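Local atomic coordinates of kinesin-like protein (Caenorhabditis elegans, PDB entry 5X3E), a protein that probably uses ATP binding and hydrolysis to generate force along microtubules, as a motor of the kinesin-6 family. Residues 157-161 and 178-182; 111-116 and 326-332; 231-235 and 258-262; 209-215 and 305-310. Numbering follows the deposited sequence.

Interaction 1: residues 157-161 and 178-182. With SO4 (sulfate ion), chain F.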
loop_
_atom_site.group_PDB
_atom_site.type_symbol
_atom_site.label_atom_id
_atom_site.label_comp_id
_atom_site.label_asym_id
_atom_site.label_seq_id
_atom_site.Cartn_x
_atom_site.Cartn_y
_atom_site.Cartn_z
ATOM N N VAL A 157 4.219 22.146 -4.770
ATOM C CA VAL A 157 3.461 23.356 -5.073
ATOM C C VAL A 157 2.187 23.459 -4.252
ATOM O O VAL A 157 1.766 22.500 -3.599
ATOM C CB VAL A 157 3.118 23.456 -6.569
ATOM C CG1 VAL A 157 4.288 23.957 -7.297
ATOM C CG2 VAL A 157 2.695 22.098 -7.118
ATOM N N GLU A 158 1.558 24.627 -4.305
ATOM C CA GLU A 158 0.266 24.814 -3.676
ATOM C C GLU A 158 -0.783 23.961 -4.382
ATOM O O GLU A 158 -0.569 23.424 -5.482
ATOM C CB GLU A 158 -0.146 26.281 -3.733
ATOM C CG GLU A 158 0.864 27.232 -3.106
ATOM C CD GLU A 158 0.611 28.685 -3.474
ATOM O OE1 GLU A 158 0.140 28.960 -4.604
ATOM O OE2 GLU A 158 0.871 29.549 -2.615
ATOM N N LYS A 159 -1.937 23.854 -3.735
ATOM C CA LYS A 159 -3.013 23.017 -4.229
ATOM C C LYS A 159 -3.657 23.628 -5.468
ATOM O O LYS A 159 -3.523 24.824 -5.753
ATOM C CB LYS A 159 -4.074 22.833 -3.142
ATOM C CG LYS A 159 -3.617 22.009 -1.952
ATOM C CD LYS A 159 -4.766 21.858 -0.976
ATOM C CE LYS A 159 -4.405 21.002 0.219
ATOM N NZ LYS A 159 -5.562 20.872 1.147
ATOM N N CYS A 160 -4.344 22.768 -6.219
ATOM C CA CYS A 160 -5.168 23.123 -7.367
ATOM C C CYS A 160 -4.365 23.621 -8.559
ATOM O O CYS A 160 -4.954 24.139 -9.517
ATOM C CB CYS A 160 -6.243 24.148 -6.988
ATOM S SG CYS A 160 -7.141 23.705 -5.477
ATOM N N ILE A 161 -3.040 23.487 -8.530
ATOM C CA ILE A 161 -2.254 23.672 -9.744
ATOM C C ILE A 161 -2.331 22.413 -10.602
ATOM O O ILE A 161 -2.877 22.425 -11.712
ATOM C CB ILE A 161 -0.800 24.048 -9.399
ATOM C CG1 ILE A 161 -0.762 25.377 -8.643
ATOM C CG2 ILE A 161 0.034 24.173 -10.662
ATOM C CD1 ILE A 161 0.531 25.618 -7.886
ATOM N N ALA A 178 -5.686 28.680 -10.186
ATOM C CA ALA A 178 -5.484 27.784 -9.054
ATOM C C ALA A 178 -5.666 28.516 -7.733
ATOM O O ALA A 178 -6.180 27.938 -6.768
ATOM C CB ALA A 178 -4.091 27.159 -9.128
ATOM N N HIS A 179 -5.272 29.791 -7.685
ATOM C CA HIS A 179 -5.394 30.579 -6.462
ATOM C C HIS A 179 -6.850 30.693 -6.021
ATOM O O HIS A 179 -7.168 30.488 -4.846
ATOM C CB HIS A 179 -4.764 31.958 -6.683
ATOM C CG HIS A 179 -4.921 32.907 -5.533
ATOM N ND1 HIS A 179 -5.932 33.843 -5.468
ATOM C CD2 HIS A 179 -4.167 33.093 -4.423
ATOM C CE1 HIS A 179 -5.806 34.549 -4.358
ATOM N NE2 HIS A 179 -4.743 34.114 -3.706
ATOM N N LEU A 180 -7.753 31.006 -6.956
ATOM C CA LEU A 180 -9.168 31.097 -6.606
ATOM C C LEU A 180 -9.737 29.725 -6.267
ATOM O O LEU A 180 -10.585 29.603 -5.375
ATOM C CB LEU A 180 -9.966 31.734 -7.744
ATOM C CG LEU A 180 -11.448 32.004 -7.446
ATOM C CD1 LEU A 180 -11.631 32.972 -6.276
ATOM C CD2 LEU A 180 -12.170 32.521 -8.676
ATOM N N LYS A 181 -9.298 28.688 -6.990
ATOM C CA LYS A 181 -9.746 27.332 -6.696
ATOM C C LYS A 181 -9.414 26.972 -5.257
ATOM O O LYS A 181 -10.234 26.380 -4.551
ATOM C CB LYS A 181 -9.096 26.338 -7.658
ATOM C CG LYS A 181 -9.772 26.238 -9.019
ATOM C CD LYS A 181 -11.156 25.613 -9.004
ATOM C CE LYS A 181 -11.801 25.758 -10.381
ATOM N NZ LYS A 181 -13.170 25.184 -10.447
ATOM N N ARG A 182 -8.212 27.338 -4.808
ATOM C CA ARG A 182 -7.820 27.125 -3.418
ATOM C C ARG A 182 -8.803 27.784 -2.456
ATOM O O ARG A 182 -9.200 27.188 -1.447
ATOM C CB ARG A 182 -6.416 27.676 -3.183
ATOM C CG ARG A 182 -5.291 26.665 -3.320
ATOM C CD ARG A 182 -3.930 27.312 -3.074
ATOM N NE ARG A 182 -3.164 27.446 -4.310
ATOM C CZ ARG A 182 -2.783 28.606 -4.832
ATOM N NH1 ARG A 182 -3.086 29.741 -4.219
ATOM N NH2 ARG A 182 -2.091 28.631 -5.965
HETATM S S SO4 F . -2.048 25.013 -0.193
HETATM O O1 SO4 F . -2.149 26.412 0.205
HETATM O O2 SO4 F . -0.753 24.470 0.200
HETATM O O3 SO4 F . -3.120 24.264 0.460
HETATM O O4 SO4 F . -2.181 24.928 -1.643
#

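Interaction 2: residues 111-116 and 326-332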
loop_
_atom_site.group_PDB
_atom_site.type_symbol
_atom_site.label_atom_id
_atom_site.label_comp_id
_atom_site.label_asym_id
_atom_site.label_seq_id
_atom_site.Cartn_x
_atom_site.Cartn_y
_atom_site.Cartn_z
ATOM N N GLY A 111 10.632 8.083 -9.634
ATOM C CA GLY A 111 9.579 7.955 -10.620
ATOM C C GLY A 111 9.152 6.537 -10.913
ATOM O O GLY A 111 8.581 6.278 -11.978
ATOM N N GLN A 112 9.406 5.607 -10.000
ATOM C CA GLN A 112 9.035 4.210 -10.160
ATOM C C GLN A 112 8.006 3.823 -9.106
ATOM O O GLN A 112 7.827 4.513 -8.101
ATOM C CB GLN A 112 10.263 3.300 -10.063
ATOM C CG GLN A 112 11.255 3.495 -11.194
ATOM C CD GLN A 112 12.465 2.596 -11.061
ATOM O OE1 GLN A 112 12.505 1.716 -10.201
ATOM N NE2 GLN A 112 13.462 2.812 -11.914
ATOM N N ASN A 113 7.303 2.726 -9.366
ATOM C CA ASN A 113 6.170 2.312 -8.551
ATOM C C ASN A 113 6.559 1.223 -7.559
ATOM O O ASN A 113 7.502 0.456 -7.770
ATOM C CB ASN A 113 5.018 1.823 -9.424
ATOM C CG ASN A 113 4.451 2.919 -10.290
ATOM O OD1 ASN A 113 4.593 4.101 -9.977
ATOM N ND2 ASN A 113 3.786 2.537 -11.372
ATOM N N SER A 114 5.797 1.160 -6.469
ATOM C CA SER A 114 6.073 0.235 -5.381
ATOM C C SER A 114 4.758 -0.267 -4.806
ATOM O O SER A 114 3.757 0.454 -4.790
ATOM C CB SER A 114 6.901 0.912 -4.276
ATOM O OG SER A 114 7.987 1.639 -4.828
ATOM N N LEU A 115 4.778 -1.506 -4.315
ATOM C CA LEU A 115 3.598 -2.147 -3.746
ATOM C C LEU A 115 3.992 -2.901 -2.484
ATOM O O LEU A 115 4.971 -3.653 -2.489
ATOM C CB LEU A 115 2.953 -3.101 -4.760
ATOM C CG LEU A 115 1.798 -3.988 -4.292
ATOM C CD1 LEU A 115 0.664 -3.157 -3.722
ATOM C CD2 LEU A 115 1.300 -4.825 -5.455
ATOM N N LEU A 116 3.232 -2.705 -1.408
ATOM C CA LEU A 116 3.525 -3.342 -0.128
ATOM C C LEU A 116 2.250 -3.935 0.455
ATOM O O LEU A 116 1.255 -3.222 0.626
ATOM C CB LEU A 116 4.152 -2.345 0.848
ATOM C CG LEU A 116 4.861 -2.860 2.107
ATOM C CD1 LEU A 116 5.781 -1.775 2.550
ATOM C CD2 LEU A 116 3.905 -3.211 3.242
ATOM N N VAL A 326 3.890 10.485 -13.055
ATOM C CA VAL A 326 3.238 10.071 -11.816
ATOM C C VAL A 326 3.847 8.751 -11.368
ATOM O O VAL A 326 3.894 7.792 -12.146
ATOM C CB VAL A 326 1.711 9.934 -11.992
ATOM C CG1 VAL A 326 1.063 9.423 -10.715
ATOM C CG2 VAL A 326 1.091 11.266 -12.414
ATOM N N SER A 327 4.313 8.702 -10.124
ATOM C CA SER A 327 4.775 7.464 -9.519
ATOM C C SER A 327 3.917 7.146 -8.301
ATOM O O SER A 327 3.322 8.038 -7.688
ATOM C CB SER A 327 6.262 7.544 -9.133
ATOM O OG SER A 327 6.499 8.593 -8.214
ATOM N N GLN A 328 3.863 5.861 -7.947
ATOM C CA GLN A 328 2.961 5.368 -6.913
ATOM C C GLN A 328 3.700 4.572 -5.853
ATOM O O GLN A 328 4.568 3.751 -6.168
ATOM C CB GLN A 328 1.889 4.448 -7.480
ATOM C CG GLN A 328 0.859 5.097 -8.335
ATOM C CD GLN A 328 -0.271 4.142 -8.638
ATOM O OE1 GLN A 328 -0.187 2.947 -8.332
ATOM N NE2 GLN A 328 -1.334 4.655 -9.241
ATOM N N LEU A 329 3.310 4.783 -4.601
ATOM C CA LEU A 329 3.620 3.861 -3.520
ATOM C C LEU A 329 2.290 3.390 -2.957
ATOM O O LEU A 329 1.507 4.196 -2.442
ATOM C CB LEU A 329 4.484 4.519 -2.442
ATOM C CG LEU A 329 5.325 3.589 -1.559
ATOM C CD1 LEU A 329 6.372 4.373 -0.792
ATOM C CD2 LEU A 329 4.461 2.812 -0.595
ATOM N N CYS A 330 2.037 2.093 -3.062
ATOM C CA CYS A 330 0.744 1.514 -2.744
ATOM C C CYS A 330 0.891 0.573 -1.554
ATOM O O CYS A 330 1.666 -0.387 -1.608
ATOM C CB CYS A 330 0.178 0.784 -3.960
ATOM S SG CYS A 330 -1.382 -0.011 -3.624
ATOM N N LEU A 331 0.140 0.850 -0.490
ATOM C CA LEU A 331 0.188 0.096 0.757
ATOM C C LEU A 331 -1.149 -0.611 0.939
ATOM O O LEU A 331 -2.193 0.045 1.010
ATOM C CB LEU A 331 0.475 1.025 1.939
ATOM C CG LEU A 331 1.791 1.803 1.870
ATOM C CD1 LEU A 331 1.800 2.897 2.915
ATOM C CD2 LEU A 331 2.977 0.867 2.061
ATOM N N VAL A 332 -1.115 -1.938 1.022
ATOM C CA VAL A 332 -2.321 -2.761 1.017
ATOM C C VAL A 332 -2.365 -3.561 2.307
ATOM O O VAL A 332 -1.427 -4.309 2.615
ATOM C CB VAL A 332 -2.362 -3.698 -0.199
ATOM C CG1 VAL A 332 -3.635 -4.537 -0.182
ATOM C CG2 VAL A 332 -2.248 -2.892 -1.481
#

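Interaction 3: residues 231-235 and 258-262. With SO4 (sulfate ion), chain R; SO4 (sulfate ion), chain U.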
loop_
_atom_site.group_PDB
_atom_site.type_symbol
_atom_site.label_atom_id
_atom_site.label_comp_id
_atom_site.label_asym_id
_atom_site.label_seq_id
_atom_site.Cartn_x
_atom_site.Cartn_y
_atom_site.Cartn_z
ATOM N N ASP A 231 -14.619 3.250 -2.996
ATOM C CA ASP A 231 -13.764 4.395 -2.710
ATOM C C ASP A 231 -14.135 4.944 -1.334
ATOM O O ASP A 231 -15.185 5.574 -1.167
ATOM C CB ASP A 231 -13.906 5.455 -3.799
ATOM C CG ASP A 231 -13.163 6.738 -3.474
ATOM O OD1 ASP A 231 -13.472 7.781 -4.097
ATOM O OD2 ASP A 231 -12.255 6.702 -2.611
ATOM N N LEU A 232 -13.269 4.699 -0.348
ATOM C CA LEU A 232 -13.484 5.179 1.015
ATOM C C LEU A 232 -13.452 6.698 1.127
ATOM O O LEU A 232 -13.871 7.227 2.160
ATOM C CB LEU A 232 -12.432 4.576 1.946
ATOM C CG LEU A 232 -12.315 3.053 1.960
ATOM C CD1 LEU A 232 -11.096 2.637 2.763
ATOM C CD2 LEU A 232 -13.568 2.455 2.550
ATOM N N LEU A 233 -12.962 7.398 0.104
ATOM C CA LEU A 233 -12.886 8.854 0.079
ATOM C C LEU A 233 -13.994 9.492 -0.749
ATOM O O LEU A 233 -13.948 10.700 -1.001
ATOM C CB LEU A 233 -11.523 9.295 -0.447
ATOM C CG LEU A 233 -10.351 8.736 0.354
ATOM C CD1 LEU A 233 -9.055 9.258 -0.218
ATOM C CD2 LEU A 233 -10.503 9.107 1.816
ATOM N N GLU A 234 -14.970 8.706 -1.194
ATOM C CA GLU A 234 -16.061 9.235 -2.001
ATOM C C GLU A 234 -16.851 10.294 -1.240
ATOM O O GLU A 234 -17.033 10.203 -0.024
ATOM C CB GLU A 234 -16.980 8.089 -2.427
ATOM C CG GLU A 234 -18.342 8.501 -2.975
ATOM C CD GLU A 234 -19.264 7.313 -3.173
ATOM O OE1 GLU A 234 -20.356 7.488 -3.757
ATOM O OE2 GLU A 234 -18.889 6.201 -2.742
ATOM N N ASP A 235 -17.310 11.317 -1.967
ATOM C CA ASP A 235 -18.272 12.283 -1.431
ATOM C C ASP A 235 -19.645 11.617 -1.406
ATOM O O ASP A 235 -20.518 11.880 -2.235
ATOM C CB ASP A 235 -18.288 13.559 -2.265
ATOM C CG ASP A 235 -17.011 14.357 -2.135
ATOM O OD1 ASP A 235 -16.394 14.323 -1.048
ATOM O OD2 ASP A 235 -16.623 15.021 -3.120
ATOM N N GLY A 258 -14.108 5.614 -10.704
ATOM C CA GLY A 258 -14.628 6.785 -10.023
ATOM C C GLY A 258 -13.995 7.141 -8.696
ATOM O O GLY A 258 -14.554 7.974 -7.974
ATOM N N ALA A 259 -12.851 6.553 -8.351
ATOM C CA ALA A 259 -12.199 6.878 -7.089
ATOM C C ALA A 259 -11.631 8.288 -7.105
ATOM O O ALA A 259 -11.144 8.772 -8.130
ATOM C CB ALA A 259 -11.081 5.881 -6.790
ATOM N N LYS A 260 -11.690 8.934 -5.945
ATOM C CA LYS A 260 -11.317 10.328 -5.777
ATOM C C LYS A 260 -9.825 10.439 -5.466
ATOM O O LYS A 260 -9.330 9.795 -4.537
ATOM C CB LYS A 260 -12.152 10.942 -4.652
ATOM C CG LYS A 260 -12.245 12.446 -4.663
ATOM C CD LYS A 260 -13.118 12.932 -3.519
ATOM C CE LYS A 260 -13.025 14.439 -3.346
ATOM N NZ LYS A 260 -13.826 14.890 -2.174
ATOM N N ASP A 261 -9.110 11.237 -6.256
ATOM C CA ASP A 261 -7.713 11.561 -5.984
ATOM C C ASP A 261 -7.700 12.834 -5.146
ATOM O O ASP A 261 -8.077 13.909 -5.631
ATOM C CB ASP A 261 -6.923 11.752 -7.278
ATOM C CG ASP A 261 -6.747 10.467 -8.061
ATOM O OD1 ASP A 261 -7.640 10.120 -8.861
ATOM O OD2 ASP A 261 -5.699 9.814 -7.892
ATOM N N VAL A 262 -7.275 12.714 -3.891
ATOM C CA VAL A 262 -7.359 13.800 -2.919
ATOM C C VAL A 262 -5.977 14.415 -2.748
ATOM O O VAL A 262 -5.023 13.725 -2.361
ATOM C CB VAL A 262 -7.909 13.305 -1.572
ATOM C CG1 VAL A 262 -7.925 14.438 -0.563
ATOM C CG2 VAL A 262 -9.309 12.706 -1.743
HETATM S S SO4 R . -11.552 13.302 -8.608
HETATM O O1 SO4 R . -11.182 14.521 -7.891
HETATM O O2 SO4 R . -10.441 12.354 -8.567
HETATM O O3 SO4 R . -12.734 12.706 -7.987
HETATM O O4 SO4 R . -11.862 13.626 -10.000
HETATM S S SO4 U . -12.124 14.339 1.106
HETATM O O1 SO4 U . -11.728 15.588 1.754
HETATM O O2 SO4 U . -11.397 13.225 1.710
HETATM O O3 SO4 U . -13.563 14.132 1.262
HETATM O O4 SO4 U . -11.807 14.414 -0.317
HETATM O O HOH W 1 -9.743 7.438 -3.117
HETATM O O HOH W 2 -15.767 8.524 -5.519
#

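Interaction 4: residues 209-215 and 305-310. With SO4 (sulfate ion), chain J.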
loop_
_atom_site.group_PDB
_atom_site.type_symbol
_atom_site.label_atom_id
_atom_site.label_comp_id
_atom_site.label_asym_id
_atom_site.label_seq_id
_atom_site.Cartn_x
_atom_site.Cartn_y
_atom_site.Cartn_z
ATOM N N TYR A 209 15.193 13.039 -4.750
ATOM C CA TYR A 209 14.188 13.812 -5.459
ATOM C C TYR A 209 14.833 14.632 -6.569
ATOM O O TYR A 209 15.923 15.181 -6.408
ATOM C CB TYR A 209 13.425 14.730 -4.510
ATOM C CG TYR A 209 12.364 15.527 -5.235
ATOM C CD1 TYR A 209 12.612 16.823 -5.673
ATOM C CD2 TYR A 209 11.120 14.969 -5.506
ATOM C CE1 TYR A 209 11.646 17.542 -6.353
ATOM C CE2 TYR A 209 10.151 15.678 -6.184
ATOM C CZ TYR A 209 10.415 16.961 -6.607
ATOM O OH TYR A 209 9.445 17.665 -7.280
ATOM N N ASN A 210 14.135 14.726 -7.697
ATOM C CA ASN A 210 14.636 15.399 -8.891
ATOM C C ASN A 210 14.256 16.872 -8.800
ATOM O O ASN A 210 13.123 17.252 -9.100
ATOM C CB ASN A 210 14.051 14.735 -10.133
ATOM C CG ASN A 210 14.572 15.330 -11.418
ATOM O OD1 ASN A 210 15.381 16.260 -11.414
ATOM N ND2 ASN A 210 14.116 14.781 -12.538
ATOM N N ASP A 211 15.220 17.716 -8.419
ATOM C CA ASP A 211 14.933 19.135 -8.213
ATOM C C ASP A 211 14.547 19.866 -9.492
ATOM O O ASP A 211 14.043 20.991 -9.409
ATOM C CB ASP A 211 16.143 19.836 -7.585
ATOM C CG ASP A 211 16.332 19.490 -6.120
ATOM O OD1 ASP A 211 15.367 19.031 -5.484
ATOM O OD2 ASP A 211 17.454 19.672 -5.601
ATOM N N ASP A 212 14.724 19.251 -10.660
ATOM C CA ASP A 212 14.200 19.823 -11.896
ATOM C C ASP A 212 12.714 19.559 -12.066
ATOM O O ASP A 212 12.126 20.001 -13.056
ATOM C CB ASP A 212 14.975 19.290 -13.104
ATOM C CG ASP A 212 16.311 19.984 -13.284
ATOM O OD1 ASP A 212 16.366 21.219 -13.098
ATOM O OD2 ASP A 212 17.305 19.299 -13.597
ATOM N N MET A 213 12.105 18.858 -11.120
ATOM C CA MET A 213 10.686 18.570 -11.139
ATOM C C MET A 213 9.969 19.317 -10.028
ATOM O O MET A 213 10.502 19.544 -8.938
ATOM C CB MET A 213 10.428 17.067 -11.001
ATOM C CG MET A 213 10.990 16.254 -12.152
ATOM S SD MET A 213 10.025 16.449 -13.663
ATOM C CE MET A 213 9.102 14.925 -13.679
ATOM N N VAL A 214 8.778 19.704 -10.340
ATOM C CA VAL A 214 7.813 20.225 -9.392
ATOM C C VAL A 214 6.832 19.107 -9.071
ATOM O O VAL A 214 6.593 18.224 -9.901
ATOM C CB VAL A 214 7.125 21.461 -9.992
ATOM C CG1 VAL A 214 6.008 21.857 -9.156
ATOM C CG2 VAL A 214 8.106 22.601 -10.007
ATOM N N CYS A 215 6.260 19.116 -7.868
ATOM C CA CYS A 215 5.450 17.972 -7.475
ATOM C C CYS A 215 4.273 18.376 -6.595
ATOM O O CYS A 215 4.212 19.476 -6.040
ATOM C CB CYS A 215 6.293 16.930 -6.740
ATOM S SG CYS A 215 6.759 17.447 -5.066
ATOM N N MET A 305 4.404 14.644 -10.656
ATOM C CA MET A 305 5.544 15.496 -10.965
ATOM C C MET A 305 5.412 16.104 -12.356
ATOM O O MET A 305 4.760 15.539 -13.238
ATOM C CB MET A 305 6.862 14.709 -10.863
ATOM C CG MET A 305 7.278 14.394 -9.433
ATOM S SD MET A 305 8.421 13.008 -9.276
ATOM C CE MET A 305 9.705 13.523 -10.389
ATOM N N ALA A 306 6.023 17.272 -12.540
ATOM C CA ALA A 306 6.099 17.921 -13.844
ATOM C C ALA A 306 7.350 18.785 -13.880
ATOM O O ALA A 306 7.787 19.280 -12.834
ATOM C CB ALA A 306 4.859 18.778 -14.141
ATOM N N PRO A 307 7.946 18.977 -15.056
ATOM C CA PRO A 307 9.168 19.785 -15.153
ATOM C C PRO A 307 8.964 21.194 -14.614
ATOM O O PRO A 307 7.983 21.866 -14.937
ATOM C CB PRO A 307 9.460 19.800 -16.658
ATOM C CG PRO A 307 8.833 18.557 -17.171
ATOM C CD PRO A 307 7.613 18.318 -16.329
ATOM N N ARG A 308 9.911 21.637 -13.788
ATOM C CA ARG A 308 9.830 22.973 -13.218
ATOM C C ARG A 308 10.014 24.030 -14.296
ATOM O O ARG A 308 10.859 23.897 -15.184
ATOM C CB ARG A 308 10.880 23.168 -12.126
ATOM C CG ARG A 308 10.747 24.525 -11.470
ATOM C CD ARG A 308 11.706 24.758 -10.329
ATOM N NE ARG A 308 11.510 26.098 -9.781
ATOM C CZ ARG A 308 12.285 26.649 -8.856
ATOM N NH1 ARG A 308 13.318 25.975 -8.368
ATOM N NH2 ARG A 308 12.025 27.876 -8.423
ATOM N N ALA A 309 9.210 25.086 -14.216
ATOM C CA ALA A 309 9.277 26.163 -15.190
ATOM C C ALA A 309 10.407 27.128 -14.850
ATOM O O ALA A 309 10.615 27.484 -13.687
ATOM C CB ALA A 309 7.948 26.912 -15.248
ATOM N N TYR A 310 11.148 27.531 -15.871
ATOM C CA TYR A 310 12.180 28.541 -15.706
ATOM C C TYR A 310 11.565 29.938 -15.817
ATOM O O TYR A 310 10.380 30.103 -16.116
ATOM C CB TYR A 310 13.285 28.346 -16.744
ATOM C CG TYR A 310 14.089 27.075 -16.545
ATOM C CD1 TYR A 310 15.141 27.029 -15.639
ATOM C CD2 TYR A 310 13.794 25.919 -17.265
ATOM C CE1 TYR A 310 15.881 25.873 -15.453
ATOM C CE2 TYR A 310 14.527 24.756 -17.086
ATOM C CZ TYR A 310 15.570 24.738 -16.176
ATOM O OH TYR A 310 16.306 23.586 -15.986
HETATM S S SO4 J . 11.866 11.610 -12.648
HETATM O O1 SO4 J . 11.866 11.344 -11.213
HETATM O O2 SO4 J . 13.150 11.210 -13.215
HETATM O O3 SO4 J . 10.793 10.862 -13.302
HETATM O O4 SO4 J . 11.666 13.035 -12.879
HETATM O O HOH W 3 14.336 23.643 -8.413
#

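Interaction 1: residues 157-161 and 178-182
A type II beta turn from Glu158 to Ile161 packs against helix 175-187 at the periphery of the kinesin motor domain. The turn lies in the loop after helix 141-152 and leads into the small hairpin of strands 162-165 and 169-172. Cys160 takes the positive phi (69°) of the third turn position. Its CA-to-CB bond points toward the helix, and Cys160 CB lies 3.7 Å from Lys181 CB and 4.3 Å from Ala178 CB. Ala178 is small, so the backbone can come close: the CA atoms of Cys160 and Ala178 are 5.0 Å apart. Ile161 CG1 adds an apolar contact to Ala178 CB at 3.8 Å. Arg182 reaches back over the turn with its guanidinium. Its NE donates a hydrogen bond to Lys159 O (3.0 Å), which lies near the plane of the group. Glu158 OE1 sits over one face of the guanidinium. The amine of Lys159 leads away and forms a salt bridge with Glu269. A sulfate ion, probably from the crystallisation liquor, accepts a very short hydrogen bond from Lys159 N to its O4 (2.4 Å). The salt bridge of Arg182 is also short, with NH2 2.6 Å from Glu158 OE1.

Interaction 2: residues 111-116 and 326-332
This is a parallel pairing of two neighbouring strands in the central sheet of the motor domain. Strand segments 114-116 and 326-332 run 4.7 Å apart at closest approach, with 6° between their directions. Ser114 pairs with Leu329, Leu115 with Cys330 and Leu116 with Leu331. The hydrogen bonds run from Ser114 N to Gln328 O (2.9 Å), Cys330 N to Ser114 O (2.9 Å), Leu116 N to Cys330 O (2.8 Å) and Val332 N to Leu116 O (2.7 Å). Before the strand, Asn113 OD1 accepts from Gln328 N at 2.8 Å, so a side chain extends the pattern. Gly111 ends helix 93-109 in a Schellman motif. Strand 114-119 leads into a sequence that fits a P-loop. Leu115 CD1 meets Val332 CG2 (3.7 Å) and Cys330 SG (3.8 Å) on the face that packs on Phe395. Leu116 CB meets Leu331 CD2 (3.6 Å) on the face covered by helices 93-109 and 141-152. Backbone bonds thus hold the register, while Ser114 OG and Ser327 OG bond to Leu104 O and Leu108 O among apolar neighbours.

Interaction 3: residues 231-235 and 258-262
Asp231 makes the firmest link through its carboxylate. Its OD1 accepts from Lys260 N (2.8 Å), and its OD2 accepts from Leu233 N (2.9 Å) in an Asx turn. Lys260 also forms a salt bridge with Asp235: its NZ lies 2.9 Å from Asp235 OD1, with a weak second bond to OD2 at 3.0 Å. Asp235 is poorly ordered, so this pair is probably mobile. Water 2 donates to Asp231 OD1 and to Gly258 O, both at 2.8 Å. The Asx turn lies within a type I beta turn, closed by Glu234 N to Asp231 O at 3.1 Å. This turn follows strand 228-231 of the motor domain, while 258-262 joins strand 254-256 to strand 262-264. Two sulfates, probably from the crystallisation liquor, also bind here: Asp261 N donates to O2 of the chain R ion (2.9 Å), and Lys260 NZ to O4 of the chain U ion (2.8 Å). Further out, Leu233 CD1 packs on Val262 CG2 at 3.8 Å, and both side chains touch Val273 of helix 267-281.

Interaction 4: residues 209-215 and 305-310
Met305 begins the contact on a buried face. Its CG lies 3.8 Å from Cys215 CB, its CE 3.5 Å from Met213 CG, and its SD 4.4 Å from Tyr209 CE2. Ala306 forms the hydrogen-bonded pair with Val214: Ala306 N donates to Val214 O (2.9 Å), and Val214 N to Ala306 O (2.7 Å). Pro307 has no amide proton to give. It and Met213 form a non-hydrogen-bonded pair whose side chains diverge, though Met213 SD still lies 4.1 Å from Pro307 CD. Arg308 N then donates to Asp212 O (2.8 Å, nearly straight), and Arg308 CB packs on Val214 CG2 at 3.5 Å. Water 3 links Arg308 NH1 to Asp211 O. At Tyr310 the contact thins out, with OH 3.7 Å from Asp212 OD1. The facing segment enters its strand through a type I turn, Asn210 to Met213, in which Asn210 OD1 accepts from Asp212 N as an Asx turn. The whole is an antiparallel pairing at the ends of two long strands, 213-225 and 296-307, in the central sheet of the kinesin motor domain.

In the fold
The chain first meets segment 111-116, whose partner 326-332 comes 210 residues later. Interaction 2 therefore closes the longest loop, and the other three contacts lie within it. Interaction 1 closes first, joining the turn at 157-161 to helix 175-187. Interaction 4 opens at 209-215, in the turn leading into strand 213-225, the next strand after that helix. Its loop encloses interaction 3 at 231-235 and 258-262. No contacts cross. Interactions 1 and 4 touch: Val157 N lies 3.0 Å from Cys215 O, a probable hydrogen bond. Interactions 2 and 4 share the central sheet, where strands 296-307 and 325-333 are neighbours. Interaction 3 ties two connecting loops together, its centre about 18 Å from that of interaction 2.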